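Local coordinates for repeat Five Residue (Rfr) protein or pentapeptide repeat protein (Cyanothece, PDB 2O6W) that is of unknown function but folds into a right-handed quadrilateral beta helix built from tandem pentapeptide repeats, at residues T86-T91 / A106-A111; G100-G105 / N120-G125. All coordinates share one frame; numbering follows the deposited sequence.

Contact 1 of 2, residues T86-T91 / A106-A111; sequences TNLSET and ANLENA
Asn107 lays its amide alongside that of Asn87, one coil away, the two side chains pointing the same way with planes 11° apart. Both have CG anti to the backbone N (chi1 -177° in Asn87), which brings the neighbouring amides level. Asn107 ND2 donates a weak, bent bond to Asn87 OD1 at 3.1 Å. That oxygen is busy within its own coil as well: Ser89 OG gives Asn87 OD1 a 2.7 Å bond in the carbonyl plane, on a lone pair, and Ser89 N reaches it from above that plane to make an Asx turn. Asn107 repeats the Asx turn, its OD1 accepting from Glu109 N. An alanine at Asn87 would probably leave Ser89 OG and Asn107 ND2 without this shared acceptor and loosen the hold on the Asn107 amide. The backbones pair through a single bridge at Asn87 and Asn107: Asn107 N bonds Thr86 O at 2.9 Å, and Leu88 N bonds Asn107 O at 2.7 Å. Beyond it both segments make type II turns, Leu88 to Thr91 and Leu108 to Ala111, stacked through the bond from Glu90 N to Glu109 O at 2.8 Å. Thr91 OG1 folds back to bond Leu88 O (2.6 Å). On the inner side Leu88 CD1 rests 4.2 Å from Leu108 CG. Outside, Glu90 and Asn110 lie side by side, a water bonded to Glu90 OE1 and weakly to Asn110 ND2, while Glu90 OE2 bonds Gln70. No helix or regular strand flanks the pair; loop coils do, with Leu68 and Tyr69 packing against 86-91 and Ile127 against Asn107, so the contact is one step in a longer stack.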
ATOM      1  N   THR A  86      -2.048  -9.119   4.581  1.00 35.13           N
ATOM      2  CA  THR A  86      -2.063  -7.747   5.065  1.00 33.16           C
ATOM      3  C   THR A  86      -3.452  -7.148   4.883  1.00 32.68           C
ATOM      4  O   THR A  86      -4.140  -7.456   3.907  1.00 32.53           O
ATOM      5  CB  THR A  86      -1.047  -6.881   4.281  1.00 33.84           C
ATOM      6  OG1 THR A  86       0.275  -7.397   4.477  1.00 33.66           O
ATOM      7  CG2 THR A  86      -1.101  -5.427   4.735  1.00 31.58           C
ATOM      8  N   ASN A  87      -3.877  -6.302   5.816  1.00 30.95           N
ATOM      9  CA  ASN A  87      -5.184  -5.669   5.679  1.00 30.69           C
ATOM     10  C   ASN A  87      -5.042  -4.344   4.931  1.00 31.03           C
ATOM     11  O   ASN A  87      -4.678  -3.329   5.524  1.00 31.98           O
ATOM     12  CB  ASN A  87      -5.832  -5.413   7.044  1.00 29.29           C
ATOM     13  CG  ASN A  87      -7.234  -4.811   6.921  1.00 31.59           C
ATOM     14  OD1 ASN A  87      -7.807  -4.760   5.832  1.00 33.57           O
ATOM     15  ND2 ASN A  87      -7.790  -4.365   8.038  1.00 33.42           N
ATOM     16  N   LEU A  88      -5.327  -4.360   3.632  1.00 28.73           N
ATOM     17  CA  LEU A  88      -5.241  -3.151   2.816  1.00 28.83           C
ATOM     18  C   LEU A  88      -6.622  -2.678   2.384  1.00 28.61           C
ATOM     19  O   LEU A  88      -6.747  -1.966   1.390  1.00 28.23           O
ATOM     20  CB  LEU A  88      -4.394  -3.401   1.562  1.00 26.62           C
ATOM     21  CG  LEU A  88      -2.944  -3.803   1.821  1.00 27.39           C
ATOM     22  CD1 LEU A  88      -2.323  -4.364   0.562  1.00 26.53           C
ATOM     23  CD2 LEU A  88      -2.169  -2.600   2.341  1.00 26.72           C
ATOM     24  N   SER A  89      -7.663  -3.071   3.114  1.00 28.75           N
ATOM     25  CA  SER A  89      -9.010  -2.663   2.731  1.00 30.61           C
ATOM     26  C   SER A  89      -9.247  -1.159   2.872  1.00 29.60           C
ATOM     27  O   SER A  89      -8.773  -0.515   3.811  1.00 29.27           O
ATOM     28  CB  SER A  89     -10.068  -3.445   3.522  1.00 30.38           C
ATOM     29  OG  SER A  89      -9.881  -3.304   4.914  1.00 37.93           O
ATOM     30  N   GLU A  90      -9.978  -0.615   1.907  1.00 31.00           N
ATOM     31  CA  GLU A  90     -10.302   0.805   1.844  1.00 31.99           C
ATOM     32  C   GLU A  90      -9.076   1.710   1.860  1.00 30.35           C
ATOM     33  O   GLU A  90      -9.136   2.846   2.322  1.00 29.88           O
ATOM     34  CB  GLU A  90     -11.263   1.177   2.971  1.00 35.39           C
ATOM     35  CG  GLU A  90     -12.541   0.374   2.909  1.00 42.14           C
ATOM     36  CD  GLU A  90     -13.693   1.015   3.654  1.00 50.20           C
ATOM     37  OE1 GLU A  90     -14.750   0.351   3.770  1.00 53.04           O
ATOM     38  OE2 GLU A  90     -13.551   2.177   4.111  1.00 51.44           O
ATOM     39  N   THR A  91      -7.958   1.204   1.353  1.00 28.60           N
ATOM     40  CA  THR A  91      -6.750   2.010   1.286  1.00 29.86           C
ATOM     41  C   THR A  91      -6.694   2.717  -0.062  1.00 30.89           C
ATOM     42  O   THR A  91      -7.334   2.297  -1.031  1.00 30.95           O
ATOM     43  CB  THR A  91      -5.462   1.161   1.425  1.00 27.78           C
ATOM     44  OG1 THR A  91      -5.446   0.127   0.425  1.00 26.97           O
ATOM     45  CG2 THR A  91      -5.379   0.557   2.816  1.00 25.62           C
ATOM     46  N   ALA A 106      -3.933 -11.398   0.872  1.00 33.93           N
ATOM     47  CA  ALA A 106      -4.128 -10.018   1.296  1.00 32.67           C
ATOM     48  C   ALA A 106      -5.563  -9.555   1.119  1.00 31.31           C
ATOM     49  O   ALA A 106      -6.263  -9.983   0.208  1.00 31.66           O
ATOM     50  CB  ALA A 106      -3.195  -9.098   0.528  1.00 31.77           C
ATOM     51  N   ASN A 107      -6.005  -8.671   2.000  1.00 30.38           N
ATOM     52  CA  ASN A 107      -7.350  -8.150   1.896  1.00 29.62           C
ATOM     53  C   ASN A 107      -7.294  -6.744   1.292  1.00 30.72           C
ATOM     54  O   ASN A 107      -6.787  -5.821   1.926  1.00 28.79           O
ATOM     55  CB  ASN A 107      -8.000  -8.128   3.279  1.00 30.24           C
ATOM     56  CG  ASN A 107      -9.352  -7.448   3.277  1.00 32.81           C
ATOM     57  OD1 ASN A 107     -10.080  -7.499   2.288  1.00 33.86           O
ATOM     58  ND2 ASN A 107      -9.702  -6.822   4.396  1.00 34.68           N
ATOM     59  N   LEU A 108      -7.792  -6.589   0.061  1.00 30.25           N
ATOM     60  CA  LEU A 108      -7.797  -5.275  -0.594  1.00 32.46           C
ATOM     61  C   LEU A 108      -9.211  -4.772  -0.861  1.00 31.72           C
ATOM     62  O   LEU A 108      -9.418  -3.928  -1.725  1.00 32.34           O
ATOM     63  CB  LEU A 108      -7.029  -5.298  -1.925  1.00 32.40           C
ATOM     64  CG  LEU A 108      -5.539  -5.643  -1.894  1.00 36.16           C
ATOM     65  CD1 LEU A 108      -5.403  -7.157  -1.892  1.00 37.25           C
ATOM     66  CD2 LEU A 108      -4.816  -5.068  -3.097  1.00 35.11           C
ATOM     67  N   GLU A 109     -10.179  -5.270  -0.103  1.00 32.75           N
ATOM     68  CA  GLU A 109     -11.566  -4.874  -0.300  1.00 33.39           C
ATOM     69  C   GLU A 109     -11.811  -3.365  -0.354  1.00 31.61           C
ATOM     70  O   GLU A 109     -11.375  -2.608   0.516  1.00 31.95           O
ATOM     71  CB  GLU A 109     -12.445  -5.520   0.771  1.00 34.89           C
ATOM     72  CG  GLU A 109     -13.930  -5.241   0.596  1.00 45.65           C
ATOM     73  CD  GLU A 109     -14.814  -6.258   1.307  1.00 51.52           C
ATOM     74  OE1 GLU A 109     -14.561  -6.547   2.500  1.00 55.53           O
ATOM     75  OE2 GLU A 109     -15.770  -6.758   0.672  1.00 54.98           O
ATOM     76  N   ASN A 110     -12.515  -2.944  -1.398  1.00 30.34           N
ATOM     77  CA  ASN A 110     -12.854  -1.543  -1.616  1.00 30.99           C
ATOM     78  C   ASN A 110     -11.649  -0.620  -1.688  1.00 31.65           C
ATOM     79  O   ASN A 110     -11.760   0.589  -1.479  1.00 33.28           O
ATOM     80  CB  ASN A 110     -13.800  -1.068  -0.529  1.00 30.93           C
ATOM     81  CG  ASN A 110     -15.101  -1.822  -0.546  1.00 34.47           C
ATOM     82  OD1 ASN A 110     -15.652  -2.087  -1.612  1.00 37.20           O
ATOM     83  ND2 ASN A 110     -15.602  -2.172   0.629  1.00 37.45           N
ATOM     84  N   ALA A 111     -10.496  -1.197  -1.981  1.00 30.01           N
ATOM     85  CA  ALA A 111      -9.278  -0.423  -2.100  1.00 30.00           C
ATOM     86  C   ALA A 111      -9.293   0.274  -3.456  1.00 30.72           C
ATOM     87  O   ALA A 111      -9.940  -0.189  -4.390  1.00 32.20           O
ATOM     88  CB  ALA A 111      -8.071  -1.346  -1.998  1.00 28.16           C
TER
HETATM   89  O   HOH W   1     -14.570  -2.243   3.827  1.00 48.94           O

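Contact 2 of 2, residues G100-G105 / N120-G125; sequences GANLQG and NANLRG
This is coil-on-coil stacking in the pentapeptide-repeat beta helix, where 100-105 and 120-125 run side by side, their end-to-end directions nearly parallel. A single bridge joins Asn102 and Asn122, and the backbone bonds pass between successive coils: Asn122 N to Ala101 O at 2.9 Å, then Leu103 N to Asn122 O at 2.8 Å. Past the bridge Gly105 N bonds Arg124 O, and the CA of Gln104 also comes up to that oxygen in a CA-H...O contact. The leucines form the inner ladder. Leu103 and Leu123 lie side by side, pointing the same way, with their CD1 atoms 4.1 Å apart, and Leu103 CD1 also approaches the methyl of Ala121. Leu83, one turn earlier, packs on Leu103. On the outer side Asn122 is held at both ends of its amide. Asn122 OD1 takes Arg124 N at 3.0 Å in an Asx turn, the donor well above the carbonyl plane, and a weak bond from Arg124 NH1. The guanidinium has its stronger partner in Glu142, a salt bridge toward the C-terminal end. Across the contact Asn122 ND2 makes a weak bond to Asn102 OD1 (3.0 Å), the two amides side by side with planes 14° apart. The same nitrogen also meets Gln104, which starts with CG anti to the backbone N (chi1 -172°) and turns its amide 85° from that of Asn122. There Gln104 OE1 accepts from Asn122 ND2 at 3.3 Å, close to the plane of the asparagine amide.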
ATOM      1  N   GLY A 100       6.099  -7.036  -8.488  1.00 33.14           N
ATOM      2  CA  GLY A 100       6.642  -8.196  -7.811  1.00 33.94           C
ATOM      3  C   GLY A 100       6.230  -8.362  -6.362  1.00 33.83           C
ATOM      4  O   GLY A 100       6.784  -9.208  -5.658  1.00 35.52           O
ATOM      5  N   ALA A 101       5.261  -7.574  -5.907  1.00 32.70           N
ATOM      6  CA  ALA A 101       4.807  -7.670  -4.524  1.00 32.29           C
ATOM      7  C   ALA A 101       4.130  -9.004  -4.240  1.00 31.14           C
ATOM      8  O   ALA A 101       3.510  -9.597  -5.113  1.00 30.34           O
ATOM      9  CB  ALA A 101       3.846  -6.530  -4.199  1.00 32.70           C
ATOM     10  N   ASN A 102       4.260  -9.478  -3.012  1.00 31.30           N
ATOM     11  CA  ASN A 102       3.631 -10.727  -2.629  1.00 31.83           C
ATOM     12  C   ASN A 102       2.404 -10.381  -1.782  1.00 31.98           C
ATOM     13  O   ASN A 102       2.530 -10.083  -0.592  1.00 31.95           O
ATOM     14  CB  ASN A 102       4.613 -11.585  -1.831  1.00 32.05           C
ATOM     15  CG  ASN A 102       4.016 -12.913  -1.413  1.00 34.37           C
ATOM     16  OD1 ASN A 102       2.926 -13.275  -1.852  1.00 35.46           O
ATOM     17  ND2 ASN A 102       4.729 -13.649  -0.564  1.00 35.33           N
ATOM     18  N   LEU A 103       1.226 -10.413  -2.402  1.00 30.75           N
ATOM     19  CA  LEU A 103      -0.023 -10.081  -1.717  1.00 31.82           C
ATOM     20  C   LEU A 103      -0.890 -11.306  -1.413  1.00 33.16           C
ATOM     21  O   LEU A 103      -2.113 -11.203  -1.325  1.00 33.04           O
ATOM     22  CB  LEU A 103      -0.820  -9.085  -2.561  1.00 31.65           C
ATOM     23  CG  LEU A 103      -0.184  -7.707  -2.758  1.00 32.72           C
ATOM     24  CD1 LEU A 103      -0.539  -7.159  -4.129  1.00 31.97           C
ATOM     25  CD2 LEU A 103      -0.659  -6.771  -1.666  1.00 35.54           C
ATOM     26  N   GLN A 104      -0.251 -12.455  -1.227  1.00 34.40           N
ATOM     27  CA  GLN A 104      -0.972 -13.687  -0.949  1.00 35.97           C
ATOM     28  C   GLN A 104      -1.896 -13.601   0.257  1.00 34.28           C
ATOM     29  O   GLN A 104      -1.465 -13.314   1.374  1.00 34.11           O
ATOM     30  CB  GLN A 104       0.012 -14.833  -0.765  1.00 40.15           C
ATOM     31  CG  GLN A 104      -0.642 -16.190  -0.650  1.00 48.84           C
ATOM     32  CD  GLN A 104       0.379 -17.309  -0.713  1.00 56.11           C
ATOM     33  OE1 GLN A 104       1.000 -17.545  -1.762  1.00 58.70           O
ATOM     34  NE2 GLN A 104       0.576 -17.995   0.414  1.00 57.90           N
ATOM     35  N   GLY A 105      -3.177 -13.851   0.010  1.00 33.83           N
ATOM     36  CA  GLY A 105      -4.173 -13.809   1.060  1.00 33.74           C
ATOM     37  C   GLY A 105      -4.445 -12.406   1.570  1.00 34.39           C
ATOM     38  O   GLY A 105      -5.121 -12.233   2.581  1.00 35.18           O
ATOM     39  N   ASN A 120       3.619  -8.801 -12.175  1.00 37.23           N
ATOM     40  CA  ASN A 120       4.203  -9.975 -11.546  1.00 36.44           C
ATOM     41  C   ASN A 120       3.850 -10.131 -10.077  1.00 36.43           C
ATOM     42  O   ASN A 120       4.459 -10.924  -9.360  1.00 37.37           O
ATOM     43  CB  ASN A 120       5.721  -9.938 -11.700  1.00 37.64           C
ATOM     44  CG  ASN A 120       6.142  -9.868 -13.145  1.00 38.55           C
ATOM     45  OD1 ASN A 120       5.520 -10.495 -14.000  1.00 40.94           O
ATOM     46  ND2 ASN A 120       7.194  -9.114 -13.430  1.00 37.41           N
ATOM     47  N   ALA A 121       2.864  -9.375  -9.625  1.00 35.36           N
ATOM     48  CA  ALA A 121       2.465  -9.462  -8.236  1.00 35.36           C
ATOM     49  C   ALA A 121       1.727 -10.775  -7.986  1.00 35.96           C
ATOM     50  O   ALA A 121       1.072 -11.310  -8.884  1.00 34.77           O
ATOM     51  CB  ALA A 121       1.580  -8.285  -7.878  1.00 34.73           C
ATOM     52  N   ASN A 122       1.846 -11.294  -6.767  1.00 34.41           N
ATOM     53  CA  ASN A 122       1.173 -12.532  -6.387  1.00 33.21           C
ATOM     54  C   ASN A 122      -0.138 -12.230  -5.657  1.00 34.96           C
ATOM     55  O   ASN A 122      -0.130 -11.738  -4.527  1.00 35.15           O
ATOM     56  CB  ASN A 122       2.073 -13.379  -5.483  1.00 32.35           C
ATOM     57  CG  ASN A 122       1.379 -14.642  -4.990  1.00 34.56           C
ATOM     58  OD1 ASN A 122       0.388 -15.084  -5.581  1.00 34.04           O
ATOM     59  ND2 ASN A 122       1.900 -15.236  -3.918  1.00 32.69           N
ATOM     60  N   LEU A 123      -1.261 -12.534  -6.305  1.00 35.07           N
ATOM     61  CA  LEU A 123      -2.576 -12.296  -5.728  1.00 34.30           C
ATOM     62  C   LEU A 123      -3.313 -13.573  -5.340  1.00 35.14           C
ATOM     63  O   LEU A 123      -4.544 -13.584  -5.274  1.00 34.46           O
ATOM     64  CB  LEU A 123      -3.443 -11.496  -6.699  1.00 34.98           C
ATOM     65  CG  LEU A 123      -3.190  -9.991  -6.785  1.00 36.30           C
ATOM     66  CD1 LEU A 123      -1.728  -9.713  -7.067  1.00 37.15           C
ATOM     67  CD2 LEU A 123      -4.067  -9.413  -7.884  1.00 38.39           C
ATOM     68  N   ARG A 124      -2.568 -14.643  -5.079  1.00 35.49           N
ATOM     69  CA  ARG A 124      -3.171 -15.915  -4.690  1.00 37.92           C
ATOM     70  C   ARG A 124      -3.934 -15.794  -3.383  1.00 38.53           C
ATOM     71  O   ARG A 124      -3.367 -15.404  -2.364  1.00 41.71           O
ATOM     72  CB  ARG A 124      -2.105 -16.998  -4.522  1.00 39.51           C
ATOM     73  CG  ARG A 124      -1.481 -17.479  -5.805  1.00 43.40           C
ATOM     74  CD  ARG A 124      -0.531 -18.635  -5.541  1.00 48.32           C
ATOM     75  NE  ARG A 124       0.081 -19.107  -6.778  1.00 53.05           N
ATOM     76  CZ  ARG A 124       1.121 -18.530  -7.370  1.00 55.79           C
ATOM     77  NH1 ARG A 124       1.685 -17.456  -6.837  1.00 55.73           N
ATOM     78  NH2 ARG A 124       1.588 -19.019  -8.512  1.00 58.23           N
ATOM     79  N   GLY A 125      -5.218 -16.132  -3.413  1.00 38.05           N
ATOM     80  CA  GLY A 125      -6.026 -16.070  -2.213  1.00 37.80           C
ATOM     81  C   GLY A 125      -6.379 -14.666  -1.772  1.00 39.21           C
ATOM     82  O   GLY A 125      -7.114 -14.484  -0.799  1.00 41.71           O
TER

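Overall arrangement
From the N terminus, helix 2-10 caps one end of the model and the chain then winds into coils toward the C terminus. It passes 86-91, then 100-105, then 106-111, where contact 1 closes its loop, and finally 120-125, where contact 2 closes its own. The two loops therefore cross, each containing one segment of the other contact. Both closures span twenty residues between equivalent positions, one turn of the four-sided helix, but they sit on different parts of its circumference, with centres about 13 Å apart. They meet in the interior, where Leu88 CD1 of contact 1 packs 3.7 Å from Leu103 CD2 of contact 2, joining the two stacks through the leucine core.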